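Local coordinates for 2-keto acid:ferredoxin oxidoreductase subunit alpha (Pyrococcus furiosus, PDB 1YD7), which probably catalyses, as the alpha chain of a heterotetramer, the ferredoxin-dependent oxidative decarboxylation of 2-oxoglutarate to succinyl-CoA, at residues 154-159 with 182-187; 115-120 with 169-174; 71-76 with 100-105. One frame throughout, in Å; residues are numbered along the deposited sequence.

All three contacts belong to one layered alpha/beta unit built on a parallel sheet. Contact 3 comes first along the chain and closes before the others begin; it joins the first turn of helix 73-85 to helix 98-102 and the residues after it, over strand 90-95. Contacts 1 and 2 interleave, their centres 11 Å apart, and fasten the beta-alpha-beta unit 153-155/160-177/180-185 onto the sheet next to strand 116-121, with strand 153-155 outermost within this chain. Contact 3 has its centre 16 Å from that of contact 2, where Met102 packs on Ile118, and 19 Å from that of contact 1. The family match suggests a thiamine-diphosphate-binding domain.

Contact 1 of 3, residues 154-159 with 182-187; sequences VLSPST and ILLTDA
Leu155 is pinned to strand 180-185 through both of its backbone polar atoms. Its N donates to Ile182 O at 2.9 Å and its O accepts from Leu184 N at 2.8 Å, with N-H...O angles of 167° and 170°. These two bonds straddle Leu183, which is the pattern of neighbouring parallel strands, here the two strands of a beta-alpha-beta unit whose connecting helix is 160-177. The close-packed side lies under that helix: Leu155 CB rests 4.1 Å from Leu183 CD1, and Phe166 of the helix touches both leucines. Leu183 has its CG anti to the backbone N (chi1 -168°), which carries CD1 to Leu155 and on to the ring of Pro157. Pro157 also marks where the pairing stops. It has no N-H to offer the next carbonyl, and its CD sits there instead, 3.2 Å from Leu184 O.

The other side opens toward solvent, with Val154 and Leu184 partly exposed. Val154 meets its neighbours through both methyls, CG2 lying 4.0 Å from Ile182 CB and CG1 reaching Leu184 CB. Farther on, the exposed Ser156 lays its OG against CB and CD2 of Leu184, both at 3.5 Å. Side chains therefore meet here by apolar packing and van der Waals touch, while the alignment of the two strands is set by backbone hydrogen bonds.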
loop_
_atom_site.group_PDB
_atom_site.type_symbol
_atom_site.label_atom_id
_atom_site.label_comp_id
_atom_site.label_asym_id
_atom_site.label_seq_id
_atom_site.Cartn_x
_atom_site.Cartn_y
_atom_site.Cartn_z
ATOM N N VAL A 154 -3.516 9.348 8.672
ATOM C CA VAL A 154 -4.508 8.624 7.878
ATOM C C VAL A 154 -4.826 9.400 6.614
ATOM O O VAL A 154 -5.119 10.577 6.690
ATOM C CB VAL A 154 -5.808 8.417 8.665
ATOM C CG1 VAL A 154 -6.821 7.578 7.835
ATOM C CG2 VAL A 154 -5.528 7.731 9.981
ATOM N N LEU A 155 -4.745 8.746 5.457
ATOM C CA LEU A 155 -5.167 9.321 4.182
ATOM C C LEU A 155 -6.345 8.490 3.661
ATOM O O LEU A 155 -6.315 7.242 3.686
ATOM C CB LEU A 155 -4.041 9.291 3.150
ATOM C CG LEU A 155 -2.760 10.103 3.401
ATOM C CD1 LEU A 155 -1.835 9.340 4.286
ATOM C CD2 LEU A 155 -2.041 10.431 2.099
ATOM N N SER A 156 -7.365 9.192 3.169
ATOM C CA SER A 156 -8.635 8.596 2.718
ATOM C C SER A 156 -8.966 9.050 1.297
ATOM O O SER A 156 -9.608 10.085 1.144
ATOM C CB SER A 156 -9.767 9.049 3.627
ATOM O OG SER A 156 -9.833 8.253 4.784
ATOM N N PRO A 157 -8.513 8.293 0.268
ATOM C CA PRO A 157 -8.792 8.686 -1.114
ATOM C C PRO A 157 -10.274 8.463 -1.486
ATOM O O PRO A 157 -10.915 7.539 -0.985
ATOM C CB PRO A 157 -7.877 7.781 -1.928
ATOM C CG PRO A 157 -7.699 6.561 -1.093
ATOM C CD PRO A 157 -7.747 7.029 0.336
ATOM N N SER A 158 -10.799 9.345 -2.329
ATOM C CA SER A 158 -12.207 9.271 -2.786
ATOM C C SER A 158 -12.310 9.059 -4.292
ATOM O O SER A 158 -13.368 8.729 -4.789
ATOM C CB SER A 158 -12.951 10.549 -2.382
ATOM O OG SER A 158 -12.375 11.656 -3.051
ATOM N N THR A 159 -11.196 9.245 -4.999
ATOM C CA THR A 159 -11.080 8.959 -6.406
ATOM C C THR A 159 -9.854 8.080 -6.692
ATOM O O THR A 159 -8.968 7.898 -5.819
ATOM C CB THR A 159 -10.917 10.247 -7.209
ATOM O OG1 THR A 159 -9.612 10.795 -6.995
ATOM C CG2 THR A 159 -11.969 11.282 -6.791
ATOM N N ILE A 182 -1.822 5.010 7.594
ATOM C CA ILE A 182 -3.017 4.276 7.225
ATOM C C ILE A 182 -3.584 4.843 5.934
ATOM O O ILE A 182 -3.867 6.028 5.863
ATOM C CB ILE A 182 -4.093 4.374 8.335
ATOM C CG1 ILE A 182 -3.479 4.062 9.693
ATOM C CG2 ILE A 182 -5.313 3.436 8.052
ATOM C CD1 ILE A 182 -2.880 2.723 9.796
ATOM N N LEU A 183 -3.719 4.002 4.908
ATOM C CA LEU A 183 -4.485 4.371 3.700
ATOM C C LEU A 183 -5.861 3.729 3.881
ATOM O O LEU A 183 -5.981 2.518 3.896
ATOM C CB LEU A 183 -3.815 3.930 2.399
ATOM C CG LEU A 183 -4.427 4.549 1.130
ATOM C CD1 LEU A 183 -3.865 5.922 0.807
ATOM C CD2 LEU A 183 -4.212 3.623 -0.048
ATOM N N LEU A 184 -6.862 4.568 4.120
ATOM C CA LEU A 184 -8.201 4.125 4.450
ATOM C C LEU A 184 -9.034 4.224 3.173
ATOM O O LEU A 184 -9.240 5.320 2.656
ATOM C CB LEU A 184 -8.780 4.997 5.561
ATOM C CG LEU A 184 -10.236 4.746 5.969
ATOM C CD1 LEU A 184 -10.458 3.308 6.405
ATOM C CD2 LEU A 184 -10.640 5.704 7.078
ATOM N N THR A 185 -9.463 3.083 2.647
ATOM C CA THR A 185 -10.179 3.051 1.378
ATOM C C THR A 185 -11.483 2.245 1.520
ATOM O O THR A 185 -11.868 1.860 2.632
ATOM C CB THR A 185 -9.268 2.509 0.227
ATOM O OG1 THR A 185 -9.959 2.609 -1.030
ATOM C CG2 THR A 185 -8.869 1.070 0.456
ATOM N N ASP A 186 -12.181 2.037 0.407
ATOM C CA ASP A 186 -13.363 1.165 0.384
ATOM C C ASP A 186 -13.484 0.460 -0.962
ATOM O O ASP A 186 -12.768 0.784 -1.896
ATOM C CB ASP A 186 -14.641 1.955 0.731
ATOM C CG ASP A 186 -14.850 3.160 -0.160
ATOM O OD1 ASP A 186 -14.641 3.053 -1.393
ATOM O OD2 ASP A 186 -15.235 4.226 0.364
ATOM N N ALA A 187 -14.397 -0.501 -1.046
ATOM C CA ALA A 187 -14.643 -1.243 -2.285
ATOM C C ALA A 187 -15.129 -0.383 -3.458
ATOM O O ALA A 187 -14.898 -0.747 -4.619
ATOM C CB ALA A 187 -15.629 -2.393 -2.039
#

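Contact 2 of 3, residues 115-120 with 169-174; sequences PVVIVD and RAFNLS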
loop_
_atom_site.group_PDB
_atom_site.type_symbol
_atom_site.label_atom_id
_atom_site.label_comp_id
_atom_site.label_asym_id
_atom_site.label_seq_id
_atom_site.Cartn_x
_atom_site.Cartn_y
_atom_site.Cartn_z
ATOM N N PRO A 115 8.425 2.493 10.146
ATOM C CA PRO A 115 7.768 2.844 8.886
ATOM C C PRO A 115 7.040 1.660 8.228
ATOM O O PRO A 115 7.666 0.641 7.894
ATOM C CB PRO A 115 8.918 3.336 7.981
ATOM C CG PRO A 115 10.159 3.349 8.821
ATOM C CD PRO A 115 9.899 2.559 10.044
ATOM N N VAL A 116 5.729 1.810 8.061
ATOM C CA VAL A 116 4.883 0.826 7.375
ATOM C C VAL A 116 3.603 1.488 6.851
ATOM O O VAL A 116 3.114 2.411 7.469
ATOM C CB VAL A 116 4.562 -0.368 8.286
ATOM C CG1 VAL A 116 3.821 0.056 9.568
ATOM C CG2 VAL A 116 3.763 -1.459 7.525
ATOM N N VAL A 117 3.098 1.030 5.701
ATOM C CA VAL A 117 1.774 1.451 5.147
ATOM C C VAL A 117 0.744 0.356 5.341
ATOM O O VAL A 117 0.966 -0.783 4.953
ATOM C CB VAL A 117 1.914 1.813 3.664
ATOM C CG1 VAL A 117 0.579 2.170 3.012
ATOM C CG2 VAL A 117 2.874 2.957 3.544
ATOM N N ILE A 118 -0.363 0.684 5.995
ATOM C CA ILE A 118 -1.464 -0.256 6.175
ATOM C C ILE A 118 -2.684 0.233 5.394
ATOM O O ILE A 118 -3.240 1.300 5.693
ATOM C CB ILE A 118 -1.889 -0.424 7.651
ATOM C CG1 ILE A 118 -0.760 -1.028 8.507
ATOM C CG2 ILE A 118 -3.150 -1.285 7.730
ATOM C CD1 ILE A 118 0.082 -0.001 9.245
ATOM N N VAL A 119 -3.096 -0.560 4.400
ATOM C CA VAL A 119 -4.331 -0.307 3.653
ATOM C C VAL A 119 -5.456 -0.952 4.413
ATOM O O VAL A 119 -5.443 -2.146 4.649
ATOM C CB VAL A 119 -4.282 -0.851 2.214
ATOM C CG1 VAL A 119 -5.579 -0.473 1.425
ATOM C CG2 VAL A 119 -3.089 -0.303 1.502
ATOM N N ASP A 120 -6.386 -0.130 4.866
ATOM C CA ASP A 120 -7.597 -0.598 5.510
ATOM C C ASP A 120 -8.749 -0.418 4.503
ATOM O O ASP A 120 -9.063 0.705 4.124
ATOM C CB ASP A 120 -7.838 0.239 6.766
ATOM C CG ASP A 120 -9.097 -0.162 7.533
ATOM O OD1 ASP A 120 -9.621 -1.291 7.385
ATOM O OD2 ASP A 120 -9.556 0.691 8.317
ATOM N N ARG A 169 2.056 9.372 -1.230
ATOM C CA ARG A 169 2.198 10.232 -0.088
ATOM C C ARG A 169 2.294 9.415 1.200
ATOM O O ARG A 169 3.045 9.794 2.093
ATOM C CB ARG A 169 1.078 11.276 -0.043
ATOM C CG ARG A 169 1.131 12.221 1.159
ATOM C CD ARG A 169 0.630 13.647 0.834
ATOM N NE ARG A 169 -0.682 13.689 0.177
ATOM C CZ ARG A 169 -0.914 14.117 -1.074
ATOM N NH1 ARG A 169 -2.157 14.104 -1.529
ATOM N NH2 ARG A 169 0.059 14.542 -1.890
ATOM N N ALA A 170 1.569 8.292 1.296
ATOM C CA ALA A 170 1.590 7.484 2.504
ATOM C C ALA A 170 2.968 6.848 2.740
ATOM O O ALA A 170 3.402 6.776 3.868
ATOM C CB ALA A 170 0.533 6.418 2.470
ATOM N N PHE A 171 3.622 6.370 1.682
ATOM C CA PHE A 171 4.971 5.841 1.807
ATOM C C PHE A 171 5.918 6.980 2.204
ATOM O O PHE A 171 6.706 6.818 3.146
ATOM C CB PHE A 171 5.445 5.124 0.534
ATOM C CG PHE A 171 4.913 3.737 0.405
ATOM C CD1 PHE A 171 3.805 3.465 -0.402
ATOM C CD2 PHE A 171 5.486 2.709 1.113
ATOM C CE1 PHE A 171 3.271 2.203 -0.474
ATOM C CE2 PHE A 171 4.978 1.427 1.023
ATOM C CZ PHE A 171 3.858 1.168 0.218
ATOM N N ASN A 172 5.814 8.125 1.529
ATOM C CA ASN A 172 6.659 9.275 1.867
ATOM C C ASN A 172 6.505 9.712 3.301
ATOM O O ASN A 172 7.506 9.984 3.933
ATOM C CB ASN A 172 6.464 10.465 0.936
ATOM C CG ASN A 172 7.044 10.218 -0.391
ATOM O OD1 ASN A 172 7.808 9.280 -0.531
ATOM N ND2 ASN A 172 6.681 11.034 -1.399
ATOM N N LEU A 173 5.283 9.708 3.835
ATOM C CA LEU A 173 5.063 10.096 5.243
ATOM C C LEU A 173 5.601 9.061 6.224
ATOM O O LEU A 173 6.061 9.440 7.292
ATOM C CB LEU A 173 3.566 10.360 5.569
ATOM C CG LEU A 173 2.918 11.544 4.807
ATOM C CD1 LEU A 173 1.377 11.500 4.909
ATOM C CD2 LEU A 173 3.464 12.910 5.265
ATOM N N SER A 174 5.455 7.766 5.921
ATOM C CA SER A 174 5.887 6.734 6.873
ATOM C C SER A 174 7.428 6.761 6.944
ATOM O O SER A 174 7.982 6.639 7.995
ATOM C CB SER A 174 5.362 5.323 6.540
ATOM O OG SER A 174 5.941 4.820 5.365
#
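Ala170 O accepts the regular helical bond from Ser174 N at 3.1 Å and is also approached from strand 116-121 by a methyl, Val117 CG2, at 3.9 Å. The other methyl of Val117, CG1, faces the CB of Ala170. The closest side-chain meeting is with Phe171. Val117 has CG1 anti to the backbone N (chi1 176°), which leaves CG2 anti to the carbonyl carbon and aimed squarely at the ring. That methyl stands over the centre of one face, 3.6 Å from CG2 to the Phe171 ring centroid and 13° off the ring normal, a textbook CH-pi contact. The setting is a helix laid on a parallel sheet: helix 160-177 is the return segment between strands 153-155 and 180-185, and its residues 169-174 run roughly antiparallel to residues 116-120, the axes of these short segments 7.8 Å apart. This is as expected for the family, which is related to the pyrimidine-binding domains of thiamine-diphosphate enzymes. An alanine in place of Phe171 would probably leave Val117 CG2 without the ring face it rests on and open a gap between strand and helix. Cys38 of a loop also touches the ring. Nearer the start of the strand, Ser174 CB sits 3.8 Å from Val116 O. Beyond it, Pro115 places its CB 3.4 Å from Ser174 O, while its own carbonyl oxygen accepts from Ser84 OG.

Contact 3 of 3, residues 71-76 with 100-105; sequences EDEIAS and SLMQEN
Glu73 and Met102 meet where the first turn of helix 73-85 comes alongside the segment carrying Leu101 and Met102. Met102, a selenomethionine in the crystal, is extended beyond CG (chi2 -177°), and this straight chain carries its terminal methyl to the carbonyl oxygen of Glu73. There CE lies 3.2 Å from Glu73 O and 3.9 Å from Glu73 CB, so the methyl butts against Glu73, touching its carbonyl oxygen and its CB together. Glu73 itself is shaped quite differently. Its chain bends at chi2, 90°, and swings the carboxylate over to Leu101, where Glu73 OE1 lies 3.4 Å from Leu101 CD1; this is a touch of oxygen on methyl, and the two side chains meet at a slant.

In the fold, helix 73-85 is the crossover between the parallel strands 66-69 and 90-95, and helix 98-102 follows the latter. The two helices thus precede and follow strand 90-95 in the chain and pack together against it: Met102 rests on Thr92 and Thr94, Glu73 on Thr94 and Ser76 on Thr92.

Farther out, on the solvent side, Ile74 keeps an extended chain, its CG1 lying 3.6 Å from Leu101 O. Its other branch, CG2, turns to the amide of Asn105 and stands 3.9 Å from OD1, the two side chains crossing at about a right angle. The start of helix 73-85 is stiffened from within. Asp72 takes the N-cap position, with a weak bond from Ile74 N to its OD1, and Asp72 O is gripped twice by Ser76: the N at 3.2 Å and the OG at the same 3.2 Å come from opposite faces of the carbonyl plane.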
loop_
_atom_site.group_PDB
_atom_site.type_symbol
_atom_site.label_atom_id
_atom_site.label_comp_id
_atom_site.label_asym_id
_atom_site.label_seq_id
_atom_site.Cartn_x
_atom_site.Cartn_y
_atom_site.Cartn_z
ATOM N N GLU A 71 -3.350 -15.649 6.464
ATOM C CA GLU A 71 -4.759 -15.424 6.769
ATOM C C GLU A 71 -4.917 -14.478 7.934
ATOM O O GLU A 71 -5.656 -13.501 7.840
ATOM C CB GLU A 71 -5.477 -16.726 7.107
ATOM C CG GLU A 71 -5.551 -17.707 5.951
ATOM C CD GLU A 71 -6.912 -18.389 5.825
ATOM O OE1 GLU A 71 -7.957 -17.702 5.954
ATOM O OE2 GLU A 71 -6.928 -19.611 5.577
ATOM N N ASP A 72 -4.222 -14.770 9.028
ATOM C CA ASP A 72 -4.362 -13.993 10.251
ATOM C C ASP A 72 -3.890 -12.564 10.005
ATOM O O ASP A 72 -2.822 -12.340 9.429
ATOM C CB ASP A 72 -3.566 -14.641 11.388
ATOM C CG ASP A 72 -4.001 -14.161 12.763
ATOM O OD1 ASP A 72 -4.913 -13.307 12.869
ATOM O OD2 ASP A 72 -3.426 -14.653 13.758
ATOM N N GLU A 73 -4.705 -11.602 10.426
ATOM C CA GLU A 73 -4.389 -10.182 10.262
ATOM C C GLU A 73 -3.214 -9.782 11.164
ATOM O O GLU A 73 -2.337 -9.032 10.758
ATOM C CB GLU A 73 -5.623 -9.319 10.569
ATOM C CG GLU A 73 -6.778 -9.486 9.571
ATOM C CD GLU A 73 -7.809 -10.587 9.935
ATOM O OE1 GLU A 73 -7.639 -11.319 10.946
ATOM O OE2 GLU A 73 -8.813 -10.715 9.184
ATOM N N ILE A 74 -3.211 -10.301 12.386
ATOM C CA ILE A 74 -2.108 -10.082 13.330
ATOM C C ILE A 74 -0.738 -10.500 12.747
ATOM O O ILE A 74 0.264 -9.773 12.870
ATOM C CB ILE A 74 -2.414 -10.785 14.686
ATOM C CG1 ILE A 74 -3.495 -9.983 15.422
ATOM C CG2 ILE A 74 -1.162 -10.891 15.548
ATOM C CD1 ILE A 74 -3.765 -10.420 16.856
ATOM N N ALA A 75 -0.734 -11.636 12.064
ATOM C CA ALA A 75 0.452 -12.172 11.415
ATOM C C ALA A 75 0.936 -11.323 10.243
ATOM O O ALA A 75 2.134 -11.116 10.065
ATOM C CB ALA A 75 0.174 -13.593 10.958
ATOM N N SER A 76 0.004 -10.831 9.432
ATOM C CA SER A 76 0.362 -10.036 8.263
ATOM C C SER A 76 1.016 -8.721 8.667
ATOM O O SER A 76 1.994 -8.320 8.066
ATOM C CB SER A 76 -0.875 -9.777 7.394
ATOM O OG SER A 76 -1.355 -11.011 6.885
ATOM N N SER A 100 -8.995 -3.449 13.281
ATOM C CA SER A 100 -9.039 -3.370 14.732
ATOM C C SER A 100 -8.205 -4.470 15.417
ATOM O O SER A 100 -7.672 -4.239 16.505
ATOM C CB SER A 100 -10.485 -3.421 15.221
ATOM O OG SER A 100 -11.086 -4.645 14.850
ATOM N N LEU A 101 -8.091 -5.649 14.797
ATOM C CA LEU A 101 -7.230 -6.723 15.333
ATOM C C LEU A 101 -5.754 -6.334 15.263
ATOM O O LEU A 101 -4.954 -6.778 16.084
ATOM C CB LEU A 101 -7.416 -8.049 14.577
ATOM C CG LEU A 101 -8.788 -8.731 14.512
ATOM C CD1 LEU A 101 -8.623 -10.153 13.960
ATOM C CD2 LEU A 101 -9.482 -8.756 15.861
HETATM N N MSE A 102 -5.404 -5.512 14.277
HETATM C CA MSE A 102 -4.050 -4.986 14.140
HETATM C C MSE A 102 -3.744 -3.805 15.080
HETATM O O MSE A 102 -2.582 -3.412 15.210
HETATM C CB MSE A 102 -3.809 -4.527 12.693
HETATM C CG MSE A 102 -3.952 -5.625 11.643
HETATM SE SE MSE A 102 -3.528 -4.963 9.840
HETATM C CE MSE A 102 -3.342 -6.687 8.835
ATOM N N GLN A 103 -4.771 -3.247 15.720
ATOM C CA GLN A 103 -4.654 -1.976 16.436
ATOM C C GLN A 103 -3.435 -1.887 17.358
ATOM O O GLN A 103 -2.734 -0.876 17.347
ATOM C CB GLN A 103 -5.922 -1.695 17.242
ATOM N N GLU A 104 -3.181 -2.941 18.135
ATOM C CA GLU A 104 -2.103 -2.928 19.136
ATOM C C GLU A 104 -0.712 -3.064 18.534
ATOM O O GLU A 104 0.210 -2.421 19.000
ATOM C CB GLU A 104 -2.319 -4.035 20.164
ATOM C CG GLU A 104 -1.416 -3.939 21.385
ATOM C CD GLU A 104 -1.555 -5.148 22.290
ATOM O OE1 GLU A 104 -2.707 -5.578 22.530
ATOM O OE2 GLU A 104 -0.514 -5.677 22.748
ATOM N N ASN A 105 -0.552 -3.925 17.531
ATOM C CA ASN A 105 0.708 -4.003 16.753
ATOM C C ASN A 105 1.077 -2.699 16.011
ATOM O O ASN A 105 2.256 -2.365 15.868
ATOM C CB ASN A 105 0.649 -5.160 15.726
ATOM C CG ASN A 105 0.991 -6.524 16.329
ATOM O OD1 ASN A 105 0.908 -7.546 15.650
ATOM N ND2 ASN A 105 1.383 -6.542 17.596
#